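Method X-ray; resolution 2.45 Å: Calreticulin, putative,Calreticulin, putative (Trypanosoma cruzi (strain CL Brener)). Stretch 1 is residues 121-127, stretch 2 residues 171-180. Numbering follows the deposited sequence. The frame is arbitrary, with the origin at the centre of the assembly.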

# COMPACT_ATOMS: atom_id res chain seq x y z
N HIS A 121 3.39 -3.92 -5.47
CA HIS A 121 4.23 -4.49 -4.43
C HIS A 121 3.39 -5.07 -3.31
O HIS A 121 2.50 -4.41 -2.79
CB HIS A 121 5.17 -3.44 -3.82
CG HIS A 121 6.30 -3.05 -4.71
ND1 HIS A 121 7.26 -3.95 -5.14
CD2 HIS A 121 6.65 -1.85 -5.24
CE1 HIS A 121 8.14 -3.32 -5.90
NE2 HIS A 121 7.79 -2.05 -5.97
N ILE A 122 3.68 -6.32 -2.96
CA ILE A 122 3.20 -6.87 -1.70
C ILE A 122 4.39 -7.54 -1.03
O ILE A 122 4.63 -8.73 -1.22
CB ILE A 122 2.06 -7.87 -1.89
CG1 ILE A 122 0.93 -7.25 -2.70
CG2 ILE A 122 1.55 -8.32 -0.53
CD1 ILE A 122 -0.25 -8.16 -2.90
N ILE A 123 5.13 -6.76 -0.25
CA ILE A 123 6.37 -7.23 0.34
C ILE A 123 6.22 -7.42 1.85
O ILE A 123 5.89 -6.48 2.58
CB ILE A 123 7.54 -6.25 0.06
CG1 ILE A 123 7.69 -6.03 -1.44
CG2 ILE A 123 8.83 -6.77 0.66
CD1 ILE A 123 8.87 -5.16 -1.81
N LEU A 124 6.46 -8.64 2.31
CA LEU A 124 6.31 -8.97 3.71
C LEU A 124 7.67 -9.20 4.35
O LEU A 124 8.49 -9.95 3.83
CB LEU A 124 5.44 -10.21 3.89
CG LEU A 124 3.94 -10.06 3.63
CD1 LEU A 124 3.30 -11.44 3.47
CD2 LEU A 124 3.28 -9.28 4.76
N HIS A 125 7.91 -8.54 5.48
CA HIS A 125 9.12 -8.82 6.23
C HIS A 125 8.86 -10.04 7.10
O HIS A 125 7.99 -10.02 7.97
CB HIS A 125 9.54 -7.64 7.10
CG HIS A 125 10.81 -7.90 7.85
ND1 HIS A 125 12.05 -7.53 7.36
CD2 HIS A 125 11.05 -8.53 9.02
CE1 HIS A 125 12.99 -7.90 8.21
NE2 HIS A 125 12.40 -8.51 9.23
N TYR A 126 9.58 -11.12 6.81
CA TYR A 126 9.42 -12.36 7.55
C TYR A 126 10.77 -13.03 7.77
O TYR A 126 11.52 -13.26 6.82
CB TYR A 126 8.47 -13.31 6.80
CG TYR A 126 8.34 -14.66 7.45
CD1 TYR A 126 7.55 -14.84 8.58
CD2 TYR A 126 9.01 -15.76 6.95
CE1 TYR A 126 7.43 -16.08 9.19
CE2 TYR A 126 8.90 -17.00 7.55
CZ TYR A 126 8.11 -17.16 8.66
OH TYR A 126 8.01 -18.40 9.24
N ASN A 127 11.08 -13.32 9.03
CA ASN A 127 12.27 -14.08 9.36
C ASN A 127 13.54 -13.34 8.94
O ASN A 127 14.47 -13.94 8.40
CB ASN A 127 12.20 -15.45 8.70
CG ASN A 127 12.90 -16.52 9.50
OD1 ASN A 127 13.45 -16.26 10.57
ND2 ASN A 127 12.87 -17.75 8.99
N GLN A 171 -2.42 -18.55 -1.06
CA GLN A 171 -1.84 -18.88 0.23
C GLN A 171 -0.49 -18.20 0.41
O GLN A 171 0.33 -18.21 -0.51
CB GLN A 171 -1.68 -20.40 0.37
CG GLN A 171 -2.92 -21.24 0.04
CD GLN A 171 -4.19 -20.72 0.68
OE1 GLN A 171 -4.26 -20.51 1.89
NE2 GLN A 171 -5.23 -20.54 -0.14
N LEU A 172 -0.26 -17.62 1.59
CA LEU A 172 1.01 -16.94 1.87
C LEU A 172 2.21 -17.85 1.66
O LEU A 172 3.22 -17.44 1.09
CB LEU A 172 1.03 -16.42 3.31
CG LEU A 172 0.12 -15.25 3.65
CD1 LEU A 172 0.15 -15.00 5.15
CD2 LEU A 172 0.54 -14.00 2.89
N GLU A 173 2.08 -19.09 2.12
CA GLU A 173 3.16 -20.07 2.04
C GLU A 173 3.52 -20.41 0.60
O GLU A 173 4.68 -20.72 0.29
CB GLU A 173 2.75 -21.33 2.81
CG GLU A 173 3.85 -22.37 2.94
CD GLU A 173 3.39 -23.59 3.71
OE1 GLU A 173 3.90 -24.69 3.43
OE2 GLU A 173 2.52 -23.43 4.60
N GLU A 174 2.53 -20.36 -0.28
CA GLU A 174 2.71 -20.74 -1.68
C GLU A 174 3.11 -19.58 -2.60
O GLU A 174 3.89 -19.76 -3.54
CB GLU A 174 1.44 -21.41 -2.19
CG GLU A 174 1.05 -22.69 -1.42
CD GLU A 174 -0.26 -23.31 -1.90
OE1 GLU A 174 -1.08 -22.59 -2.52
OE2 GLU A 174 -0.48 -24.51 -1.66
N ASP A 175 2.60 -18.38 -2.33
CA ASP A 175 2.85 -17.24 -3.21
C ASP A 175 3.99 -16.32 -2.75
O ASP A 175 4.27 -15.31 -3.40
CB ASP A 175 1.58 -16.41 -3.39
CG ASP A 175 0.44 -17.22 -3.96
OD1 ASP A 175 0.69 -18.34 -4.44
OD2 ASP A 175 -0.71 -16.75 -3.92
N TRP A 176 4.62 -16.66 -1.63
CA TRP A 176 5.87 -16.04 -1.20
C TRP A 176 6.88 -17.15 -0.90
O TRP A 176 6.50 -18.30 -0.72
CB TRP A 176 5.68 -15.18 0.05
CG TRP A 176 5.05 -13.84 -0.18
CD1 TRP A 176 5.70 -12.64 -0.25
CD2 TRP A 176 3.66 -13.55 -0.34
NE1 TRP A 176 4.80 -11.63 -0.46
CE2 TRP A 176 3.54 -12.16 -0.51
CE3 TRP A 176 2.50 -14.34 -0.35
CZ2 TRP A 176 2.31 -11.54 -0.70
CZ3 TRP A 176 1.28 -13.71 -0.54
CH2 TRP A 176 1.19 -12.33 -0.71
N SER A 177 8.16 -16.79 -0.82
CA SER A 177 9.18 -17.73 -0.34
C SER A 177 9.44 -17.47 1.14
O SER A 177 10.39 -16.77 1.50
CB SER A 177 10.47 -17.61 -1.14
OG SER A 177 10.23 -17.82 -2.52
N LEU A 178 8.59 -18.04 1.99
CA LEU A 178 8.68 -17.82 3.43
C LEU A 178 9.31 -19.00 4.14
O LEU A 178 10.17 -18.82 4.99
CB LEU A 178 7.30 -17.54 4.01
CG LEU A 178 6.55 -16.37 3.38
CD1 LEU A 178 5.15 -16.20 3.97
CD2 LEU A 178 7.37 -15.09 3.54
N LEU A 179 8.88 -20.20 3.78
CA LEU A 179 9.31 -21.40 4.49
C LEU A 179 10.24 -22.27 3.66
O LEU A 179 10.41 -22.05 2.46
CB LEU A 179 8.09 -22.20 4.94
CG LEU A 179 7.11 -21.46 5.86
CD1 LEU A 179 5.91 -22.33 6.17
CD2 LEU A 179 7.79 -21.01 7.15
N LEU A 180 10.84 -23.26 4.32
CA LEU A 180 11.69 -24.24 3.66
C LEU A 180 10.86 -25.13 2.75
O LEU A 180 9.63 -25.14 2.84
CB LEU A 180 12.43 -25.09 4.70
CG LEU A 180 13.45 -24.38 5.59
CD1 LEU A 180 13.98 -25.32 6.66
CD2 LEU A 180 14.59 -23.81 4.76

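Three residues carry most of this contact: Trp176 and Leu178 from the segment that follows a short helix, and Tyr126 from the other stretch. That stretch supplies its partners by simple alternation. Ile122, Leu124 and Tyr126 point their CA-to-CB bonds toward the segment they pack against, while Ile123 and His125 between them point away, so every second residue is available for packing.

Trp176 covers the most surface, and it does so by using its indole in two distinct ways. At the ring edge, NE1 donates a hydrogen bond to the backbone O of Ile122, with 3.0 Å between Trp176 NE1 and Ile122 O and an N-H...O angle of 152°. The bond answers a basic problem of burying tryptophan, since the one polar atom of the indole needs an acceptor, and a main-chain carbonyl provides it without calling on a polar side chain. The same neighbour also packs tightly through its side chain, Ile122 CG2 lying 3.3 Å from Trp176 CZ2. Over one face of the indole sits Leu124: its CD1 is 4.2 Å from the centroid of the five-membered ring of Trp176 and 17° off the ring normal, a CH-pi contact with the methyl almost directly above the ring. The edge takes both the carbonyl and the methyl of Ile122, and the face takes the methyl of Leu124.

Leu124 CD1 does a second job, touching Leu172 CD2 at 3.8 Å. One methyl therefore bridges a residue in the helix and the first residue to leave it. The backbone bond from Trp176 N to Leu172 O, 3.2 Å, ties those two residues together within their own stretch, so the leucine packs against a locally braced pair.

Further along the chain, Tyr126 meets Leu178, where the backbones come closer: the CA atoms of Tyr126 and Leu178 are 6.9 Å apart, against 8.6 Å for those of Leu124 and Trp176. Leu178 directs its CB sideways, yet that atom still lies 3.8 Å from Tyr126 CD2. Its carbonyl approaches the tyrosine ring at the edge, near the ring plane, with Leu178 O 3.4 Å from Tyr126 CE2. The phenol end reaches on to Leu179, whose side chain starts sideways but ends nearer the other stretch, bringing its CD2 within 3.4 Å of Tyr126 OH; the hydroxyl finds its hydrogen bond elsewhere in the structure.

The rule to read here is economy: one directional hydrogen bond satisfies the buried indole, and apolar packing supplies most of the remaining contact.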